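Carbohydrate binding module (Uncultured bacterium, PDB 2W3J) probably binds uronic acid sugars as a calcium-containing, non-catalytic carbohydrate binding module of family 35. Local coordinates at residues Trp2-Ser7 with Asn129-Ala134; Val42-Ala47 with Ala103-Ile108; Val71-Ser76 with Val97-Lys102. All blocks are in the same frame, centred on the assembly; numbering follows the deposited sequence.

In the fold
All three contacts join the two main sheets of a beta-sandwich or the strands within one of them. Interaction 2 is pairing within a sheet: six backbone hydrogen bonds tie 42-47 to 103-108, with mostly apolar side chains, and one buried asparagine, on the inner face and serines, a threonine and waters on the other. Interactions 1 and 3 have no hydrogen bond across them and bring strands of opposite sheets together through side chains. Interaction 3 is the more buried, a valine-isoleucine-leucine contact; interaction 1 combines a buried phenylalanine and isoleucine with a CH-pi contact between a proline and an exposed tryptophan. Strand 131-133 borders 40-47, and 69-73 borders 104-112, so interactions 1 and 3 flank interaction 2.

Interaction 1 (Trp2-Ser7 with Asn129-Ala134). With CA (calcium ion), chain C.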
# COMPACT_ATOMS: atom_id res chain seq x y z
N TRP A 2 -12.00 4.86 -2.63
CA TRP A 2 -11.12 5.95 -2.25
C TRP A 2 -9.71 5.59 -2.70
O TRP A 2 -9.27 4.44 -2.53
CB TRP A 2 -11.13 6.24 -0.74
CG TRP A 2 -10.56 7.57 -0.45
CD1 TRP A 2 -9.28 7.85 -0.04
CD2 TRP A 2 -11.21 8.83 -0.61
NE1 TRP A 2 -9.11 9.20 0.08
CE2 TRP A 2 -10.28 9.83 -0.27
CE3 TRP A 2 -12.51 9.21 -1.01
CZ2 TRP A 2 -10.59 11.20 -0.28
CZ3 TRP A 2 -12.82 10.56 -1.02
CH2 TRP A 2 -11.86 11.54 -0.68
N LEU A 3 -9.02 6.56 -3.26
CA LEU A 3 -7.63 6.39 -3.66
C LEU A 3 -6.75 7.09 -2.66
O LEU A 3 -6.84 8.32 -2.48
CB LEU A 3 -7.43 6.97 -5.06
CG LEU A 3 -5.99 6.97 -5.61
CD1 LEU A 3 -5.51 5.53 -5.75
CD2 LEU A 3 -5.92 7.70 -7.00
N PHE A 4 -5.88 6.31 -1.99
CA PHE A 4 -5.05 6.82 -0.89
C PHE A 4 -3.62 7.12 -1.38
O PHE A 4 -2.94 6.22 -1.83
CB PHE A 4 -4.93 5.76 0.22
CG PHE A 4 -6.24 5.50 0.95
CD1 PHE A 4 -6.46 6.08 2.18
CD2 PHE A 4 -7.22 4.68 0.39
CE1 PHE A 4 -7.68 5.85 2.88
CE2 PHE A 4 -8.44 4.46 1.07
CZ PHE A 4 -8.64 5.06 2.31
N GLU A 5 -3.22 8.38 -1.28
CA GLU A 5 -1.89 8.85 -1.68
C GLU A 5 -1.08 9.17 -0.44
O GLU A 5 -1.61 9.57 0.62
CB GLU A 5 -2.05 10.13 -2.52
CG GLU A 5 -2.84 9.90 -3.79
CD GLU A 5 -2.04 9.21 -4.88
OE1 GLU A 5 -0.81 8.99 -4.69
OE2 GLU A 5 -2.62 8.89 -5.95
N GLU A 6 0.24 9.08 -0.58
CA GLU A 6 1.10 9.56 0.49
C GLU A 6 0.87 11.05 0.77
O GLU A 6 0.51 11.82 -0.13
CB GLU A 6 2.56 9.26 0.12
CG GLU A 6 3.13 10.08 -1.03
CD GLU A 6 2.42 9.88 -2.38
OE1 GLU A 6 1.96 8.75 -2.68
OE2 GLU A 6 2.36 10.86 -3.17
N SER A 7 1.04 11.41 2.04
CA SER A 7 0.88 12.79 2.50
C SER A 7 -0.55 13.34 2.32
O SER A 7 -0.76 14.56 2.33
CB SER A 7 1.91 13.71 1.83
OG SER A 7 3.21 13.15 1.91
N ASN A 129 -18.58 1.15 -2.22
CA ASN A 129 -19.25 2.34 -1.74
C ASN A 129 -18.92 2.54 -0.28
O ASN A 129 -18.62 1.58 0.43
CB ASN A 129 -20.78 2.21 -1.88
CG ASN A 129 -21.20 1.83 -3.30
OD1 ASN A 129 -20.73 2.42 -4.28
ND2 ASN A 129 -22.10 0.86 -3.41
N GLY A 130 -19.00 3.78 0.16
CA GLY A 130 -18.90 4.07 1.58
C GLY A 130 -17.50 3.96 2.17
O GLY A 130 -17.34 3.78 3.37
N ILE A 131 -16.48 4.11 1.33
CA ILE A 131 -15.09 4.10 1.81
C ILE A 131 -14.59 5.55 1.83
O ILE A 131 -14.70 6.26 0.81
CB ILE A 131 -14.19 3.25 0.88
CG1 ILE A 131 -14.63 1.80 0.84
CG2 ILE A 131 -12.74 3.36 1.33
CD1 ILE A 131 -14.47 1.08 2.15
N THR A 132 -14.08 6.00 2.98
CA THR A 132 -13.45 7.31 3.10
C THR A 132 -12.16 7.16 3.90
O THR A 132 -11.95 6.13 4.51
CB THR A 132 -14.34 8.33 3.85
OG1 THR A 132 -14.73 7.79 5.11
CG2 THR A 132 -15.61 8.65 3.03
N PRO A 133 -11.33 8.20 3.92
CA PRO A 133 -10.14 8.18 4.76
C PRO A 133 -10.57 8.36 6.20
O PRO A 133 -11.67 8.86 6.45
CB PRO A 133 -9.32 9.39 4.27
CG PRO A 133 -10.27 10.24 3.48
CD PRO A 133 -11.40 9.38 3.04
N ALA A 134 -9.74 7.93 7.14
CA ALA A 134 -9.99 8.12 8.57
C ALA A 134 -8.79 8.76 9.25
O ALA A 134 -7.69 8.77 8.67
CB ALA A 134 -10.33 6.77 9.24
CA CA C . 1.46 8.47 -5.20
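P133 presses its ring into the hollow formed by two aromatic side chains, W2 and F4. Its CD sits squarely over the five-membered ring of W2, 3.6 Å from the centroid and 14° off the normal, a CH-pi contact; P133 CG follows along the NE1-CE2 side. The indole is carried there by a first torsion that sets CG anti to the backbone N (chi1 -164°), folding it across the proline at about a right angle. F4 lies crosswise to it: W2 CD1 stands 3.5 Å above the centre of the F4 ring. F4 also touches P133, its CE1 4.1 Å from P133 CB. I131, at the start of strand 131-133, supplies a smaller bump, its CG2 resting 3.9 Å from W2 CB and approaching the F4 edge more loosely. Beyond the contact, E5 OE1 and E6 OE1 bind calcium, whose site is completed by T26, G29 and D122. The two short strands run nearly parallel, 24° apart, but belong to different sheets: 2-5 is an outermost strand of its sheet, beside 120-126, and 131-133 pairs with 40-47, whose L45 also touches F4.

Interaction 2 (Val42-Ala47 with Ala103-Ile108); sequences VWSLSA and AGTNSI
Six backbone hydrogen bonds join V42-A47 to A103-I108 as antiparallel neighbours, two at each of the hydrogen-bonded pairs W43-I108, L45-N106 and A47-G104. The shortest, from N106 N to L45 O at 2.7 Å, arrives nearly along the C=O axis, as does the bond from W43 N to I108 O. The return bond from I108 N to W43 O comes instead from above the carbonyl plane. Between these pairs S44 faces S107 and S46 faces T105, and CA-H groups lean on the carbonyls opposite.

On the face carrying W43, L45 and I108, the side chains interlock obliquely. W43 turns the CE3 corner of its indole to I108, 3.9 Å from CG2, and the carbonyl O of I108 lies at the ring's edge. The extended I108 chain (chi2 -176°) carries CD1 on to CD2 of L45, 3.8 Å away. L45 takes the crowded first torsion, CG between the backbone N and carbonyl carbon (chi1 72°), and its CD1 lies against the N106 side chain. N106 OD1 accepts a hydrogen bond from K102 N, which helps hold that amide against the link between strands 93-101 and 104-112.

The other face is polar. One water joins S46 OG and T105 OG1; another donates to S44 OG and weakly to N106 O. S44 OG also bonds to A135 O, and S44 OG lies 3.6 Å from T105 CG2.

Along its other edge strand 40-47 pairs with 11-14 and, further on, with 131-133, whereas 104-112 continues the sheet toward 69-73. The face of W43, L45 and I108 looks across the sandwich to I124 and V126 of strand 120-126 and to I99 and L101 of strand 93-101.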
# COMPACT_ATOMS: atom_id res chain seq x y z
N VAL A 42 1.51 2.46 6.61
CA VAL A 42 0.24 2.32 7.34
C VAL A 42 -0.76 3.35 6.84
O VAL A 42 -0.42 4.53 6.69
CB VAL A 42 0.46 2.57 8.85
CG1 VAL A 42 -0.86 2.48 9.62
CG2 VAL A 42 1.48 1.53 9.41
N TRP A 43 -1.99 2.89 6.63
CA TRP A 43 -3.11 3.75 6.22
C TRP A 43 -4.27 3.58 7.20
O TRP A 43 -4.31 2.58 7.96
CB TRP A 43 -3.62 3.31 4.87
CG TRP A 43 -2.64 3.45 3.69
CD1 TRP A 43 -2.45 4.57 2.91
CD2 TRP A 43 -1.80 2.43 3.16
NE1 TRP A 43 -1.54 4.28 1.90
CE2 TRP A 43 -1.13 2.98 2.03
CE3 TRP A 43 -1.57 1.09 3.50
CZ2 TRP A 43 -0.24 2.24 1.27
CZ3 TRP A 43 -0.67 0.35 2.73
CH2 TRP A 43 -0.01 0.93 1.63
N SER A 44 -5.20 4.53 7.18
CA SER A 44 -6.40 4.46 8.06
C SER A 44 -7.60 4.83 7.20
O SER A 44 -7.58 5.86 6.50
CB SER A 44 -6.27 5.46 9.21
OG SER A 44 -7.40 5.41 10.11
N LEU A 45 -8.64 4.00 7.23
CA LEU A 45 -9.84 4.25 6.45
C LEU A 45 -11.10 3.96 7.24
O LEU A 45 -11.05 3.24 8.24
CB LEU A 45 -9.86 3.41 5.16
CG LEU A 45 -10.10 1.90 5.14
CD1 LEU A 45 -11.53 1.49 5.51
CD2 LEU A 45 -9.76 1.36 3.76
N SER A 46 -12.21 4.49 6.77
CA SER A 46 -13.51 4.16 7.34
C SER A 46 -14.34 3.44 6.30
O SER A 46 -14.31 3.80 5.12
CB SER A 46 -14.26 5.42 7.77
OG SER A 46 -13.54 6.11 8.77
N ALA A 47 -15.08 2.42 6.74
CA ALA A 47 -16.00 1.68 5.89
C ALA A 47 -17.42 1.82 6.49
O ALA A 47 -17.59 1.74 7.70
CB ALA A 47 -15.62 0.22 5.80
N ALA A 103 -17.16 -2.20 9.96
CA ALA A 103 -17.77 -0.89 9.96
C ALA A 103 -16.98 0.05 10.87
O ALA A 103 -16.58 -0.34 11.95
CB ALA A 103 -19.27 -0.98 10.40
N GLY A 104 -16.75 1.28 10.43
CA GLY A 104 -16.03 2.26 11.24
C GLY A 104 -14.57 2.28 10.79
O GLY A 104 -14.28 1.98 9.64
N THR A 105 -13.67 2.63 11.69
CA THR A 105 -12.25 2.81 11.34
C THR A 105 -11.51 1.49 11.20
O THR A 105 -11.70 0.56 12.01
CB THR A 105 -11.57 3.69 12.39
OG1 THR A 105 -12.24 4.96 12.43
CG2 THR A 105 -10.05 3.91 12.07
N ASN A 106 -10.66 1.39 10.18
CA ASN A 106 -9.89 0.20 9.90
C ASN A 106 -8.44 0.62 9.68
O ASN A 106 -8.20 1.72 9.20
CB ASN A 106 -10.35 -0.48 8.62
CG ASN A 106 -11.72 -1.12 8.75
OD1 ASN A 106 -11.84 -2.32 9.00
ND2 ASN A 106 -12.77 -0.31 8.57
N SER A 107 -7.49 -0.24 10.00
CA SER A 107 -6.09 0.05 9.65
C SER A 107 -5.66 -0.94 8.58
O SER A 107 -6.10 -2.10 8.55
CB SER A 107 -5.19 -0.06 10.89
OG SER A 107 -5.24 -1.38 11.40
N ILE A 108 -4.78 -0.49 7.66
CA ILE A 108 -4.21 -1.35 6.68
C ILE A 108 -2.71 -1.08 6.75
O ILE A 108 -2.31 0.07 6.82
CB ILE A 108 -4.68 -1.00 5.25
CG1 ILE A 108 -6.21 -1.17 5.12
CG2 ILE A 108 -3.95 -1.87 4.25
CD1 ILE A 108 -6.69 -0.92 3.66
O HOH W 1 -6.64 3.14 11.63
O HOH W 2 -14.71 5.63 11.19

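Interaction 3 (Val71-Ser76 with Val97-Lys102); sequences VVVNDS and VDIPLK
V71 opens the contact with both of its methyls: CG1, anti to the backbone N, meets I99 CG2 at 4.0 Å, while CG2 reaches more distantly toward V97 CG1. Two residues on, V73 brings its pair of methyls to the same side and forms the centre of the contact. Its CG2 packs on I99 CG2, 3.8 Å away, and its CG1 abuts the carbonyl O of P100, at 3.3 Å, and CD2 of L101, at 3.9 Å. The shared first torsion of the two valines (chi1 176° for both) directs their branches alike. I99 CG2 consequently touches both V71 CG1 and V73 CG2, and the isoleucine crosses each valine at about a right angle. With I99 CG1 in the crowded position between the backbone N and carbonyl carbon (chi1 59°), CG2 is anti to the carbonyl carbon and is the branch offered to the valines.

At N74 the chain leaves the strand, and the contact loosens and moves toward the surface. K102, bent at its last two torsions, curls its NZ to 3.9 Å from N74 CB, and the lysine crosses the asparagine obliquely. N74 and D75 occupy the middle of a type I' turn, both with positive phi, and the backbone of V73 and S76 closes it by two mutual hydrogen bonds.

This is a beta hairpin with a two-residue loop, between strands 69-73 and 76-81, set against strand 93-101 of the opposite sheet. Apolar residues pointing inward from two facing sheets, without hydrogen bonds between them, are characteristic of the beta-sandwich fold of family 6 and 35 carbohydrate binding modules.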
# COMPACT_ATOMS: atom_id res chain seq x y z
N VAL A 71 0.06 -7.99 3.57
CA VAL A 71 -1.03 -7.05 3.82
C VAL A 71 -1.65 -7.42 5.17
O VAL A 71 -2.05 -8.57 5.37
CB VAL A 71 -2.09 -7.15 2.71
CG1 VAL A 71 -3.29 -6.23 2.99
CG2 VAL A 71 -1.43 -6.80 1.34
N VAL A 72 -1.63 -6.46 6.10
CA VAL A 72 -2.16 -6.62 7.44
C VAL A 72 -3.39 -5.73 7.58
O VAL A 72 -3.31 -4.53 7.31
CB VAL A 72 -1.13 -6.17 8.48
CG1 VAL A 72 -1.68 -6.32 9.91
CG2 VAL A 72 0.17 -6.99 8.32
N VAL A 73 -4.52 -6.28 8.01
CA VAL A 73 -5.70 -5.41 8.13
C VAL A 73 -6.24 -5.54 9.54
O VAL A 73 -6.47 -6.68 10.00
CB VAL A 73 -6.77 -5.78 7.09
CG1 VAL A 73 -8.04 -4.93 7.27
CG2 VAL A 73 -6.21 -5.64 5.64
N ASN A 74 -6.36 -4.42 10.24
CA ASN A 74 -6.77 -4.42 11.65
C ASN A 74 -5.91 -5.35 12.50
O ASN A 74 -6.43 -6.13 13.31
CB ASN A 74 -8.25 -4.79 11.73
CG ASN A 74 -9.11 -3.76 11.07
OD1 ASN A 74 -10.07 -4.09 10.36
ND2 ASN A 74 -8.77 -2.50 11.28
N ASP A 75 -4.60 -5.27 12.27
CA ASP A 75 -3.61 -6.02 13.05
C ASP A 75 -3.57 -7.52 12.74
O ASP A 75 -2.86 -8.28 13.42
CB ASP A 75 -3.85 -5.77 14.55
CG ASP A 75 -2.58 -5.40 15.29
OD1 ASP A 75 -1.49 -5.34 14.67
OD2 ASP A 75 -2.67 -5.18 16.52
N SER A 76 -4.28 -7.96 11.70
CA SER A 76 -4.29 -9.35 11.28
C SER A 76 -3.66 -9.55 9.90
O SER A 76 -4.00 -8.83 8.94
CB SER A 76 -5.72 -9.90 11.24
OG SER A 76 -5.82 -11.03 10.41
N VAL A 97 -5.93 -7.17 -4.02
CA VAL A 97 -6.01 -8.04 -2.86
C VAL A 97 -7.36 -7.78 -2.19
O VAL A 97 -7.79 -6.63 -2.02
CB VAL A 97 -4.83 -7.81 -1.89
CG1 VAL A 97 -4.80 -6.38 -1.38
CG2 VAL A 97 -4.85 -8.79 -0.72
N ASP A 98 -8.05 -8.87 -1.82
CA ASP A 98 -9.30 -8.74 -1.08
C ASP A 98 -9.04 -8.59 0.41
O ASP A 98 -8.26 -9.36 1.01
CB ASP A 98 -10.22 -9.92 -1.37
CG ASP A 98 -10.78 -9.88 -2.80
OD1 ASP A 98 -10.72 -8.80 -3.44
OD2 ASP A 98 -11.26 -10.92 -3.29
N ILE A 99 -9.69 -7.62 1.02
CA ILE A 99 -9.47 -7.38 2.43
C ILE A 99 -10.80 -7.26 3.21
O ILE A 99 -11.74 -6.59 2.76
CB ILE A 99 -8.61 -6.12 2.66
CG1 ILE A 99 -9.27 -4.87 2.04
CG2 ILE A 99 -7.22 -6.29 2.03
CD1 ILE A 99 -8.57 -3.54 2.45
N PRO A 100 -10.86 -7.91 4.39
CA PRO A 100 -12.04 -7.79 5.24
C PRO A 100 -11.99 -6.50 6.03
O PRO A 100 -11.04 -6.24 6.76
CB PRO A 100 -11.91 -9.00 6.18
CG PRO A 100 -10.39 -9.23 6.30
CD PRO A 100 -9.86 -8.86 4.92
N LEU A 101 -13.02 -5.67 5.87
CA LEU A 101 -13.12 -4.45 6.63
C LEU A 101 -14.31 -4.48 7.56
O LEU A 101 -15.34 -5.10 7.26
CB LEU A 101 -13.26 -3.24 5.69
CG LEU A 101 -12.08 -3.04 4.73
CD1 LEU A 101 -12.36 -1.85 3.81
CD2 LEU A 101 -10.80 -2.80 5.58
N LYS A 102 -14.18 -3.81 8.68
CA LYS A 102 -15.24 -3.67 9.66
C LYS A 102 -15.93 -2.33 9.47
O LYS A 102 -15.34 -1.41 8.89
CB LYS A 102 -14.65 -3.72 11.07
CG LYS A 102 -13.85 -4.98 11.41
CD LYS A 102 -13.77 -5.19 12.93
CE LYS A 102 -12.49 -4.68 13.57
NZ LYS A 102 -11.48 -5.77 13.77